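Local structure of Mono(ADP-ribosyl)transferase SpvB (Salmonella typhimurium, 2GWM) at residues A[17-22]-A[107-112]; A[66-71]-A[150-155]; A[95-100]-A[194-199]; A[117-122]-A[183-188]. The protein transfers ADP-ribose from NAD+ to an arginine, probably of actin so that filaments cannot assemble, through the ADP-ribosyltransferase domain that this chain comprises. One frame throughout, in Å; residues are numbered along the deposited sequence.

How the contacts relate
Contacts 1 and 2 are buried in the middle of the domain, where helices 3-24 and 50-69 pack against neighbouring strands 110-112 and 149-151; Met-110 O and Phe-151 N, 2.9 Å apart, probably hydrogen-bond and so join the two contacts. Contact 3, partly buried, lies on the five-stranded sheet and puts helix 91-97 against strand 192-198. Contact 4, the farthest from the chain's centre, brings two loops together near the surface and touches contact 3 where Ile-194 CD1 lies 3.8 Å from Thr-122 CG2. Apolar atoms do the touching in all four. An asparagine joins in at contact 1, a carbonyl is buried at contact 3, and an Asx turn shapes one of the loops at contact 4.

Contact 1: A[17-22]-A[107-112]; sequences SVINKY and KAFMST
Ala-108 sets its methyl against the side chain of Asn-20, and Phe-109, the next residue, brings the edge of its ring up to Ile-19. Between them they seat the turn before strand 110-112 on helix 3-24. The backbones run close here, CA of Asn-20 being 4.8 Å from CA of Ala-108. Asn-20 CG stands anti to its carbonyl carbon (chi1 -65°), which lays the side chain across the turn: Asn-20 CB is 3.7 Å from Ala-108 CB, Asn-20 CG is 3.8 Å from the same methyl, and the amide group continues past it to the rim of the Phe-109 ring, near the ring plane. Ile-19 reaches the same rim with its branch methyl. At chi1 -81°, CG2 is the substituent opposite the backbone N, and it sits 4.0 Å from Phe-109 CD2, equally near CE2. The phenyl is therefore met along one edge by both helix residues, an amide and a methyl side by side. Two residues on, Ser-111, a predicted active-site residue, opens the STS motif of the family, and its OG hydrogen-bonds Glu-148. Around the contact, Phe-109 meets the Tyr-11 ring with planes at about 45°. Helix 50-69 covers both apolar partners, with Tyr-60 and Ile-61 on Ile-19 and Ile-64 on Phe-109, while strand 110-112 runs on beside strand 149-151.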
loop_
_atom_site.group_PDB
_atom_site.type_symbol
_atom_site.label_atom_id
_atom_site.label_comp_id
_atom_site.label_asym_id
_atom_site.label_seq_id
_atom_site.Cartn_x
_atom_site.Cartn_y
_atom_site.Cartn_z
ATOM N N SER A 17 -2.189 -6.158 8.777
ATOM C CA SER A 17 -1.884 -5.474 10.032
ATOM C C SER A 17 -0.580 -6.045 10.620
ATOM O O SER A 17 0.026 -5.444 11.512
ATOM C CB SER A 17 -3.093 -5.572 10.997
ATOM O OG SER A 17 -3.335 -6.896 11.438
ATOM N N VAL A 18 -0.157 -7.202 10.122
ATOM C CA VAL A 18 1.059 -7.856 10.574
ATOM C C VAL A 18 2.134 -7.885 9.472
ATOM O O VAL A 18 3.327 -7.613 9.706
ATOM C CB VAL A 18 0.726 -9.297 10.992
ATOM C CG1 VAL A 18 1.961 -10.144 11.168
ATOM C CG2 VAL A 18 -0.103 -9.272 12.279
ATOM N N ILE A 19 1.728 -8.269 8.272
ATOM C CA ILE A 19 2.640 -8.536 7.179
ATOM C C ILE A 19 3.475 -7.353 6.708
ATOM O O ILE A 19 4.644 -7.518 6.363
ATOM C CB ILE A 19 1.832 -8.998 5.937
ATOM C CG1 ILE A 19 1.509 -10.462 6.085
ATOM C CG2 ILE A 19 2.622 -8.759 4.646
ATOM C CD1 ILE A 19 2.637 -11.359 5.672
ATOM N N ASN A 20 2.864 -6.180 6.637
ATOM C CA ASN A 20 3.581 -5.054 6.080
ATOM C C ASN A 20 4.655 -4.548 7.006
ATOM O O ASN A 20 5.762 -4.268 6.576
ATOM C CB ASN A 20 2.578 -3.967 5.668
ATOM C CG ASN A 20 1.643 -4.429 4.515
ATOM O OD1 ASN A 20 0.413 -4.123 4.476
ATOM N ND2 ASN A 20 2.219 -5.134 3.571
ATOM N N LYS A 21 4.380 -4.543 8.310
ATOM C CA LYS A 21 5.449 -4.245 9.272
ATOM C C LYS A 21 6.571 -5.265 9.179
ATOM O O LYS A 21 7.747 -4.935 9.217
ATOM C CB LYS A 21 4.901 -4.171 10.694
ATOM C CG LYS A 21 4.029 -2.978 10.936
ATOM C CD LYS A 21 3.432 -2.974 12.357
ATOM C CE LYS A 21 2.797 -1.642 12.665
ATOM N NZ LYS A 21 2.375 -1.493 14.114
ATOM N N TYR A 22 6.215 -6.531 9.073
ATOM C CA TYR A 22 7.204 -7.605 8.901
ATOM C C TYR A 22 8.114 -7.362 7.687
ATOM O O TYR A 22 9.357 -7.392 7.780
ATOM C CB TYR A 22 6.474 -8.945 8.750
ATOM C CG TYR A 22 7.397 -10.143 8.539
ATOM C CD1 TYR A 22 8.096 -10.714 9.600
ATOM C CD2 TYR A 22 7.548 -10.690 7.288
ATOM C CE1 TYR A 22 8.906 -11.771 9.418
ATOM C CE2 TYR A 22 8.385 -11.795 7.069
ATOM C CZ TYR A 22 9.071 -12.323 8.158
ATOM O OH TYR A 22 9.865 -13.440 8.043
ATOM N N LYS A 107 8.744 -1.690 0.437
ATOM C CA LYS A 107 8.945 -3.101 0.785
ATOM C C LYS A 107 7.696 -3.904 1.111
ATOM O O LYS A 107 7.738 -5.117 1.121
ATOM C CB LYS A 107 9.908 -3.199 1.947
ATOM C CG LYS A 107 11.325 -2.739 1.525
ATOM C CD LYS A 107 12.303 -3.005 2.633
ATOM C CE LYS A 107 13.644 -2.350 2.341
ATOM N NZ LYS A 107 14.482 -3.047 1.265
ATOM N N ALA A 108 6.637 -3.222 1.417
ATOM C CA ALA A 108 5.388 -3.797 1.833
ATOM C C ALA A 108 4.445 -3.926 0.622
ATOM O O ALA A 108 4.674 -3.345 -0.447
ATOM C CB ALA A 108 4.756 -2.890 2.896
ATOM N N PHE A 109 3.300 -4.577 0.833
ATOM C CA PHE A 109 2.202 -4.442 -0.112
ATOM C C PHE A 109 1.813 -2.954 -0.098
ATOM O O PHE A 109 1.841 -2.326 0.956
ATOM C CB PHE A 109 1.051 -5.318 0.282
ATOM C CG PHE A 109 1.264 -6.793 0.028
ATOM C CD1 PHE A 109 0.827 -7.359 -1.134
ATOM C CD2 PHE A 109 1.917 -7.583 0.929
ATOM C CE1 PHE A 109 0.984 -8.709 -1.362
ATOM C CE2 PHE A 109 2.108 -8.934 0.696
ATOM C CZ PHE A 109 1.699 -9.459 -0.459
ATOM N N MET A 110 1.484 -2.429 -1.243
ATOM C CA MET A 110 1.172 -0.979 -1.382
ATOM C C MET A 110 -0.289 -0.814 -1.789
ATOM O O MET A 110 -0.693 -1.261 -2.838
ATOM C CB MET A 110 2.098 -0.292 -2.373
ATOM C CG MET A 110 1.870 1.245 -2.405
ATOM S SD MET A 110 2.941 1.997 -3.654
ATOM C CE MET A 110 2.149 1.653 -5.164
ATOM N N SER A 111 -1.095 -0.219 -0.905
ATOM C CA SER A 111 -2.499 -0.007 -1.165
ATOM C C SER A 111 -2.753 1.401 -1.721
ATOM O O SER A 111 -2.213 2.371 -1.200
ATOM C CB SER A 111 -3.273 -0.154 0.132
ATOM O OG SER A 111 -4.631 0.082 -0.065
ATOM N N THR A 112 -3.575 1.461 -2.744
ATOM C CA THR A 112 -3.899 2.717 -3.445
ATOM C C THR A 112 -5.374 2.658 -3.869
ATOM O O THR A 112 -5.994 1.618 -3.786
ATOM C CB THR A 112 -3.048 2.908 -4.719
ATOM O OG1 THR A 112 -3.446 1.990 -5.747
ATOM C CG2 THR A 112 -1.585 2.801 -4.438
#

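Contact 2: A[66-71]-A[150-155]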
loop_
_atom_site.group_PDB
_atom_site.type_symbol
_atom_site.label_atom_id
_atom_site.label_comp_id
_atom_site.label_asym_id
_atom_site.label_seq_id
_atom_site.Cartn_x
_atom_site.Cartn_y
_atom_site.Cartn_z
ATOM N N GLU A 66 0.589 -14.103 -5.035
ATOM C CA GLU A 66 0.130 -14.862 -6.195
ATOM C C GLU A 66 -1.378 -14.686 -6.363
ATOM O O GLU A 66 -1.832 -14.555 -7.509
ATOM C CB GLU A 66 0.493 -16.324 -6.043
ATOM C CG GLU A 66 -0.121 -17.209 -7.104
ATOM C CD GLU A 66 0.303 -16.918 -8.495
ATOM O OE1 GLU A 66 1.408 -16.331 -8.644
ATOM O OE2 GLU A 66 -0.499 -17.263 -9.426
ATOM N N GLY A 67 -2.152 -14.700 -5.271
ATOM C CA GLY A 67 -3.555 -14.423 -5.403
ATOM C C GLY A 67 -3.771 -13.071 -6.079
ATOM O O GLY A 67 -4.573 -12.918 -6.961
ATOM N N LEU A 68 -3.021 -12.086 -5.630
ATOM C CA LEU A 68 -3.148 -10.761 -6.197
ATOM C C LEU A 68 -2.838 -10.760 -7.669
ATOM O O LEU A 68 -3.585 -10.196 -8.481
ATOM C CB LEU A 68 -2.204 -9.831 -5.478
ATOM C CG LEU A 68 -2.213 -8.361 -5.883
ATOM C CD1 LEU A 68 -3.507 -7.708 -5.659
ATOM C CD2 LEU A 68 -1.142 -7.616 -5.139
ATOM N N SER A 69 -1.686 -11.341 -8.024
ATOM C CA SER A 69 -1.253 -11.384 -9.412
ATOM C C SER A 69 -2.311 -12.032 -10.326
ATOM O O SER A 69 -2.432 -11.690 -11.505
ATOM C CB SER A 69 0.095 -12.053 -9.502
ATOM O OG SER A 69 0.606 -12.161 -10.817
ATOM N N SER A 70 -3.102 -12.966 -9.798
ATOM C CA SER A 70 -4.034 -13.725 -10.613
ATOM C C SER A 70 -5.305 -12.967 -10.911
ATOM O O SER A 70 -6.108 -13.393 -11.742
ATOM C CB SER A 70 -4.357 -15.041 -9.917
ATOM O OG SER A 70 -5.223 -14.824 -8.819
ATOM N N LEU A 71 -5.462 -11.800 -10.287
ATOM C CA LEU A 71 -6.617 -10.986 -10.538
ATOM C C LEU A 71 -6.481 -10.261 -11.866
ATOM O O LEU A 71 -5.380 -10.073 -12.392
ATOM C CB LEU A 71 -6.796 -9.964 -9.410
ATOM C CG LEU A 71 -7.105 -10.507 -8.010
ATOM C CD1 LEU A 71 -7.281 -9.424 -6.968
ATOM C CD2 LEU A 71 -8.319 -11.379 -8.004
ATOM N N LEU A 150 -4.161 -2.857 -5.204
ATOM C CA LEU A 150 -3.110 -3.295 -4.319
ATOM C C LEU A 150 -1.932 -3.736 -5.197
ATOM O O LEU A 150 -2.106 -4.352 -6.246
ATOM C CB LEU A 150 -3.605 -4.493 -3.476
ATOM C CG LEU A 150 -2.640 -4.924 -2.387
ATOM C CD1 LEU A 150 -2.555 -3.964 -1.305
ATOM C CD2 LEU A 150 -3.134 -6.254 -1.803
ATOM N N PHE A 151 -0.728 -3.398 -4.737
ATOM C CA PHE A 151 0.516 -3.772 -5.351
ATOM C C PHE A 151 1.268 -4.716 -4.439
ATOM O O PHE A 151 1.260 -4.551 -3.240
ATOM C CB PHE A 151 1.374 -2.503 -5.560
ATOM C CG PHE A 151 0.847 -1.555 -6.621
ATOM C CD1 PHE A 151 1.334 -1.561 -7.896
ATOM C CD2 PHE A 151 -0.190 -0.702 -6.325
ATOM C CE1 PHE A 151 0.850 -0.695 -8.866
ATOM C CE2 PHE A 151 -0.683 0.125 -7.266
ATOM C CZ PHE A 151 -0.171 0.130 -8.527
ATOM N N PRO A 152 1.952 -5.692 -5.031
ATOM C CA PRO A 152 2.770 -6.569 -4.196
ATOM C C PRO A 152 4.000 -5.883 -3.704
ATOM O O PRO A 152 4.315 -4.755 -4.117
ATOM C CB PRO A 152 3.145 -7.705 -5.155
ATOM C CG PRO A 152 3.227 -7.037 -6.490
ATOM C CD PRO A 152 2.079 -6.013 -6.441
ATOM N N PRO A 153 4.725 -6.529 -2.792
ATOM C CA PRO A 153 5.951 -5.948 -2.233
ATOM C C PRO A 153 6.980 -5.543 -3.275
ATOM O O PRO A 153 7.084 -6.174 -4.325
ATOM C CB PRO A 153 6.496 -7.076 -1.348
ATOM C CG PRO A 153 5.338 -7.820 -0.979
ATOM C CD PRO A 153 4.445 -7.838 -2.181
ATOM N N ASN A 154 7.753 -4.483 -2.942
ATOM C CA ASN A 154 8.889 -3.993 -3.688
ATOM C C ASN A 154 8.503 -3.178 -4.912
ATOM O O ASN A 154 9.252 -3.144 -5.877
ATOM C CB ASN A 154 9.886 -5.074 -4.060
ATOM C CG ASN A 154 10.288 -5.875 -2.876
ATOM O OD1 ASN A 154 10.602 -5.308 -1.831
ATOM N ND2 ASN A 154 10.260 -7.217 -3.027
ATOM N N THR A 155 7.377 -2.474 -4.839
ATOM C CA THR A 155 7.087 -1.470 -5.885
ATOM C C THR A 155 8.152 -0.396 -5.890
ATOM O O THR A 155 8.507 0.134 -4.855
ATOM C CB THR A 155 5.722 -0.815 -5.663
ATOM O OG1 THR A 155 4.671 -1.786 -5.506
ATOM C CG2 THR A 155 5.357 0.062 -6.817
#
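Leu-68, on the last turn of helix 50-69, drives its side chain into the end of strand 149-151, where Leu-150 and Pro-152 receive it. From CB, which points at the strand, the chain extends with CG opposite the backbone N (chi1 -178°), which directs the fork at the Leu-150 carbonyl. CG itself arrives 4.0 Å from Leu-150 O. The two methyls then part around that carbonyl. CD1 takes the Leu-150 side, 3.9 Å from Leu-150 CB. CD2 goes along the backbone: it lies 3.6 Å from Leu-150 O and 3.6 Å from Pro-152 N, and ends 3.8 Å from the ring carbon Pro-152 CD. Leu-150 answers with its own branch, its CD2 being 4.1 Å from Leu-68 CD2, and the two leucine side chains cross at about a right angle.

Polar bonds brace the backbone here. Ser-70 OG bonds back to Gly-67 O at 2.7 Å, and the N of Leu-71 bonds to Leu-68 O, which helps to hold the backbone carrying Leu-68. Leu-137 packs on Leu-68 as well, and Leu-150 leans on Tyr-11 of helix 3-24 and on Ser-111, a predicted active-site residue.

No hydrogen bond spans the two segments. What joins them is shape and the exclusion of water, with methyls laid on a strand carbonyl and a proline ring, so the grip has little directional preference even though it lies close to the predicted catalytic residues.

Contact 3: A[95-100]-A[194-199]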
loop_
_atom_site.group_PDB
_atom_site.type_symbol
_atom_site.label_atom_id
_atom_site.label_comp_id
_atom_site.label_asym_id
_atom_site.label_seq_id
_atom_site.Cartn_x
_atom_site.Cartn_y
_atom_site.Cartn_z
ATOM N N LYS A 95 11.929 12.924 3.901
ATOM C CA LYS A 95 13.002 13.466 3.087
ATOM C C LYS A 95 13.146 12.650 1.815
ATOM O O LYS A 95 13.279 13.204 0.742
ATOM C CB LYS A 95 14.307 13.422 3.838
ATOM C CG LYS A 95 15.448 13.953 2.989
ATOM C CD LYS A 95 16.705 14.238 3.789
ATOM C CE LYS A 95 17.778 14.865 2.884
ATOM N NZ LYS A 95 17.363 16.195 2.290
ATOM N N GLU A 96 13.091 11.332 1.945
ATOM C CA GLU A 96 13.151 10.429 0.779
ATOM C C GLU A 96 12.044 10.718 -0.264
ATOM O O GLU A 96 12.290 10.809 -1.472
ATOM C CB GLU A 96 12.974 8.964 1.223
ATOM C CG GLU A 96 14.190 8.275 1.703
ATOM C CD GLU A 96 14.443 7.006 0.880
ATOM O OE1 GLU A 96 15.390 7.064 0.041
ATOM O OE2 GLU A 96 13.669 6.000 1.040
ATOM N N TYR A 97 10.821 10.878 0.214
ATOM C CA TYR A 97 9.690 11.022 -0.691
ATOM C C TYR A 97 9.589 12.423 -1.301
ATOM O O TYR A 97 8.806 12.621 -2.230
ATOM C CB TYR A 97 8.391 10.733 0.096
ATOM C CG TYR A 97 8.054 9.271 0.192
ATOM C CD1 TYR A 97 8.912 8.396 0.834
ATOM C CD2 TYR A 97 6.942 8.762 -0.411
ATOM C CE1 TYR A 97 8.632 7.000 0.889
ATOM C CE2 TYR A 97 6.654 7.376 -0.341
ATOM C CZ TYR A 97 7.521 6.528 0.300
ATOM O OH TYR A 97 7.340 5.147 0.401
ATOM N N THR A 98 10.357 13.359 -0.755
ATOM C CA THR A 98 10.317 14.770 -1.233
ATOM C C THR A 98 11.624 15.204 -1.833
ATOM O O THR A 98 11.895 16.385 -2.020
ATOM C CB THR A 98 9.879 15.785 -0.143
ATOM O OG1 THR A 98 10.768 15.723 0.960
ATOM C CG2 THR A 98 8.499 15.519 0.305
ATOM N N THR A 99 12.426 14.220 -2.185
ATOM C CA THR A 99 13.649 14.451 -2.971
ATOM C C THR A 99 13.333 14.221 -4.455
ATOM O O THR A 99 13.139 13.071 -4.920
ATOM C CB THR A 99 14.780 13.563 -2.495
ATOM O OG1 THR A 99 15.037 13.821 -1.100
ATOM C CG2 THR A 99 16.038 13.841 -3.282
ATOM N N ILE A 100 13.312 15.315 -5.214
ATOM C CA ILE A 100 12.984 15.241 -6.620
ATOM C C ILE A 100 13.926 14.272 -7.307
ATOM O O ILE A 100 15.159 14.344 -7.142
ATOM C CB ILE A 100 13.103 16.620 -7.327
ATOM C CG1 ILE A 100 12.162 17.618 -6.719
ATOM C CG2 ILE A 100 12.823 16.443 -8.812
ATOM C CD1 ILE A 100 10.762 17.316 -7.070
ATOM N N ILE A 194 2.553 14.900 -3.876
ATOM C CA ILE A 194 3.735 14.324 -4.454
ATOM C C ILE A 194 3.263 13.561 -5.659
ATOM O O ILE A 194 2.484 12.634 -5.564
ATOM C CB ILE A 194 4.500 13.402 -3.529
ATOM C CG1 ILE A 194 4.842 14.106 -2.236
ATOM C CG2 ILE A 194 5.775 12.928 -4.239
ATOM C CD1 ILE A 194 5.589 13.244 -1.242
ATOM N N ASN A 195 3.782 13.966 -6.824
ATOM C CA ASN A 195 3.543 13.313 -8.114
ATOM C C ASN A 195 4.649 12.282 -8.296
ATOM O O ASN A 195 5.832 12.624 -8.327
ATOM C CB ASN A 195 3.539 14.340 -9.248
ATOM C CG ASN A 195 2.473 15.367 -9.081
ATOM O OD1 ASN A 195 2.761 16.609 -8.974
ATOM N ND2 ASN A 195 1.246 14.911 -9.129
ATOM N N MET A 196 4.239 11.040 -8.445
ATOM C CA MET A 196 5.126 9.878 -8.484
ATOM C C MET A 196 4.812 9.037 -9.687
ATOM O O MET A 196 3.725 9.125 -10.254
ATOM C CB MET A 196 4.867 8.930 -7.283
ATOM C CG MET A 196 4.978 9.539 -6.009
ATOM S SD MET A 196 4.835 8.291 -4.774
ATOM C CE MET A 196 5.958 8.914 -3.626
ATOM N N ARG A 197 5.730 8.112 -10.022
ATOM C CA ARG A 197 5.501 7.186 -11.111
ATOM C C ARG A 197 6.018 5.817 -10.728
ATOM O O ARG A 197 7.153 5.710 -10.250
ATOM C CB ARG A 197 6.209 7.648 -12.378
ATOM C CG ARG A 197 5.938 6.800 -13.586
ATOM C CD ARG A 197 6.467 7.434 -14.890
ATOM N NE ARG A 197 6.017 8.787 -15.024
ATOM C CZ ARG A 197 4.833 9.171 -15.465
ATOM N NH1 ARG A 197 3.967 8.309 -15.965
ATOM N NH2 ARG A 197 4.532 10.453 -15.347
ATOM N N VAL A 198 5.191 4.792 -10.892
ATOM C CA VAL A 198 5.684 3.405 -10.677
ATOM C C VAL A 198 6.592 3.019 -11.840
ATOM O O VAL A 198 6.228 3.225 -12.988
ATOM C CB VAL A 198 4.516 2.427 -10.497
ATOM C CG1 VAL A 198 5.038 0.973 -10.471
ATOM C CG2 VAL A 198 3.777 2.707 -9.217
ATOM N N LEU A 199 7.805 2.522 -11.552
ATOM C CA LEU A 199 8.703 1.979 -12.554
ATOM C C LEU A 199 8.525 0.480 -12.669
ATOM O O LEU A 199 8.848 -0.219 -11.726
ATOM C CB LEU A 199 10.176 2.316 -12.220
ATOM C CG LEU A 199 10.461 3.795 -11.978
ATOM C CD1 LEU A 199 11.887 4.093 -11.472
ATOM C CD2 LEU A 199 10.242 4.571 -13.265
#
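The backbones of Thr-98 and Ile-194 pass with their CA atoms 7.3 Å apart, where helix 91-97 gives out over strand 192-198, the middle strand of the five-stranded mixed sheet in this mono-ADP-ribosyltransferase fold. Thr-98 is the first residue to leave helical angles, and the end of the helix is tied up at Lys-95 O, which takes Thr-98 N from one face of its carbonyl plane and Thr-99 OG1, at 2.6 Å, from the other.

Side chains of Tyr-97 and Thr-98 on the helix side, and of Ile-194 and Met-196 on the strand, fill the gap. Met-196 bends at its last torsion (chi3 144°) to bring its terminal methyl up to the tyrosine: Met-196 CE lies 3.4 Å from Tyr-97 CD2 and 3.7 Å from Tyr-97 CE2, approaching the ring obliquely. Ile-194 extends its longer branch, with CD1 4.0 Å from Tyr-97 CB. The same CD1 also meets the methyl of Thr-98, 4.0 Å from Thr-98 CG2, the two side chains crossing at about a right angle. The hydroxyl of that threonine is turned to the helix instead and hydrogen-bonds Leu-94 O.

Beyond the pair, Tyr-97 also rests on Ile-104 of the edge strand 103-106, and Met-196 packs on Ile-159 of strand 155-164. A backbone oxygen is also closely met: Tyr-97 O, buried here and without a polar partner in the model, has Ile-194 CD1 3.4 Å away.

Contact 4: A[117-122]-A[183-188]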
loop_
_atom_site.group_PDB
_atom_site.type_symbol
_atom_site.label_atom_id
_atom_site.label_comp_id
_atom_site.label_asym_id
_atom_site.label_seq_id
_atom_site.Cartn_x
_atom_site.Cartn_y
_atom_site.Cartn_z
ATOM N N ALA A 117 -8.297 9.930 -3.125
ATOM C CA ALA A 117 -7.378 9.843 -1.968
ATOM C C ALA A 117 -8.084 10.298 -0.710
ATOM O O ALA A 117 -8.850 11.265 -0.721
ATOM C CB ALA A 117 -6.228 10.721 -2.191
ATOM N N TRP A 118 -7.776 9.619 0.378
ATOM C CA TRP A 118 -8.185 10.060 1.696
ATOM C C TRP A 118 -7.239 11.131 2.143
ATOM O O TRP A 118 -6.024 10.991 2.178
ATOM C CB TRP A 118 -8.215 8.888 2.681
ATOM C CG TRP A 118 -9.441 8.031 2.347
ATOM C CD1 TRP A 118 -9.598 7.199 1.260
ATOM C CD2 TRP A 118 -10.669 8.018 3.042
ATOM N NE1 TRP A 118 -10.849 6.634 1.284
ATOM C CE2 TRP A 118 -11.526 7.123 2.367
ATOM C CE3 TRP A 118 -11.127 8.642 4.197
ATOM C CZ2 TRP A 118 -12.807 6.855 2.803
ATOM C CZ3 TRP A 118 -12.408 8.381 4.631
ATOM C CH2 TRP A 118 -13.236 7.485 3.936
ATOM N N ILE A 119 -7.834 12.254 2.479
ATOM C CA ILE A 119 -7.045 13.441 2.857
ATOM C C ILE A 119 -6.124 13.151 4.033
ATOM O O ILE A 119 -6.511 12.455 4.994
ATOM C CB ILE A 119 -7.990 14.566 3.159
ATOM C CG1 ILE A 119 -8.751 15.024 1.898
ATOM C CG2 ILE A 119 -7.236 15.755 3.844
ATOM C CD1 ILE A 119 -9.898 15.929 2.144
ATOM N N ASN A 120 -4.893 13.618 3.918
ATOM C CA ASN A 120 -3.883 13.536 4.917
ATOM C C ASN A 120 -2.851 14.621 4.635
ATOM O O ASN A 120 -3.043 15.416 3.711
ATOM C CB ASN A 120 -3.213 12.156 4.877
ATOM C CG ASN A 120 -2.816 11.647 6.216
ATOM O OD1 ASN A 120 -2.308 12.395 7.075
ATOM N ND2 ASN A 120 -3.037 10.306 6.436
ATOM N N ASP A 121 -1.776 14.675 5.408
ATOM C CA ASP A 121 -0.783 15.728 5.145
ATOM C C ASP A 121 -0.149 15.654 3.757
ATOM O O ASP A 121 0.238 16.669 3.187
ATOM C CB ASP A 121 0.244 15.909 6.276
ATOM C CG ASP A 121 1.263 14.757 6.460
ATOM O OD1 ASP A 121 1.820 14.283 5.450
ATOM O OD2 ASP A 121 1.523 14.371 7.662
ATOM N N THR A 122 -0.086 14.459 3.209
ATOM C CA THR A 122 0.499 14.209 1.913
ATOM C C THR A 122 -0.482 13.460 1.024
ATOM O O THR A 122 -1.036 12.421 1.432
ATOM C CB THR A 122 1.781 13.382 2.085
ATOM O OG1 THR A 122 2.680 14.069 2.914
ATOM C CG2 THR A 122 2.412 13.091 0.771
ATOM N N ALA A 183 -16.727 12.277 6.775
ATOM C CA ALA A 183 -17.157 13.119 7.886
ATOM C C ALA A 183 -16.085 14.017 8.382
ATOM O O ALA A 183 -16.361 15.010 9.028
ATOM C CB ALA A 183 -17.619 12.254 9.053
ATOM N N THR A 184 -14.850 13.651 8.171
ATOM C CA THR A 184 -13.776 14.439 8.703
ATOM C C THR A 184 -12.904 15.022 7.612
ATOM O O THR A 184 -11.761 15.406 7.867
ATOM C CB THR A 184 -12.898 13.562 9.548
ATOM O OG1 THR A 184 -12.390 12.498 8.692
ATOM C CG2 THR A 184 -13.685 13.117 10.790
ATOM N N ALA A 185 -13.391 15.063 6.376
ATOM C CA ALA A 185 -12.596 15.633 5.276
ATOM C C ALA A 185 -12.277 17.094 5.532
ATOM O O ALA A 185 -13.204 17.854 5.803
ATOM C CB ALA A 185 -13.408 15.545 3.994
ATOM N N ASP A 186 -10.991 17.461 5.387
ATOM C CA ASP A 186 -10.567 18.889 5.462
ATOM C C ASP A 186 -9.331 19.112 4.677
ATOM O O ASP A 186 -8.252 18.784 5.121
ATOM C CB ASP A 186 -10.317 19.307 6.917
ATOM C CG ASP A 186 -9.977 20.812 7.045
ATOM O OD1 ASP A 186 -9.938 21.525 5.974
ATOM O OD2 ASP A 186 -9.773 21.291 8.191
ATOM N N THR A 187 -9.489 19.684 3.487
ATOM C CA THR A 187 -8.341 19.908 2.651
ATOM C C THR A 187 -7.307 20.887 3.226
ATOM O O THR A 187 -6.159 20.870 2.743
ATOM C CB THR A 187 -8.703 20.355 1.218
ATOM O OG1 THR A 187 -9.481 21.537 1.325
ATOM C CG2 THR A 187 -9.448 19.253 0.517
ATOM N N ASN A 188 -7.686 21.667 4.225
ATOM C CA ASN A 188 -6.713 22.571 4.818
ATOM C C ASN A 188 -5.588 21.832 5.545
ATOM O O ASN A 188 -4.555 22.417 5.845
ATOM C CB ASN A 188 -7.352 23.590 5.723
ATOM C CG ASN A 188 -8.333 24.518 4.987
ATOM O OD1 ASN A 188 -9.428 24.810 5.506
ATOM N ND2 ASN A 188 -8.008 24.894 3.812
#
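A single buried isoleucine carries almost all of this meeting of two loops, and much of what Ile-119 touches is backbone. Its branch methyl CG2 rests 3.4 Å from Asp-186 O, while the other arm spans the loop from Ala-185 to Thr-187: CD1 is 3.7 Å from Asp-186 N, 3.7 Å from Thr-187 CG2 and 4.0 Å from Ala-185 CB. With chi1 -67°, CG1 stands opposite the carbonyl carbon and CG2 opposite the backbone N, which lays the two arms side by side on one flank of the backbone at Asp-186, CG2 by the carbonyl and CD1 by the N. Thr-187 has its CB bond directed away, yet its methyl still comes across to Ile-119, the two side chains meeting at a slant.

The loop being gripped is shaped by its own polar groups. Asp-186 OD1 accepts the N of Asn-188 at 2.9 Å, an Asx turn, and the donor stands 55° out of the carboxylate plane. On the partner loop, Asp-121 N bonds to Asn-120 OD1 and Asp-121 OD1 accepts from Thr-122 OG1 at 2.7 Å. Outside the two segments, Ser-180 OG hydrogen-bonds Ile-119 N, and Asp-121 is also bonded to the backbone N of Leu-85 and Asp-86.

Chemically, then, the work is divided: hydrogen bonds within each loop and to its neighbours probably help to fix their shapes, and between the loops there is none, only aliphatic carbon laid on peptide and methyl groups at the edge of the domain.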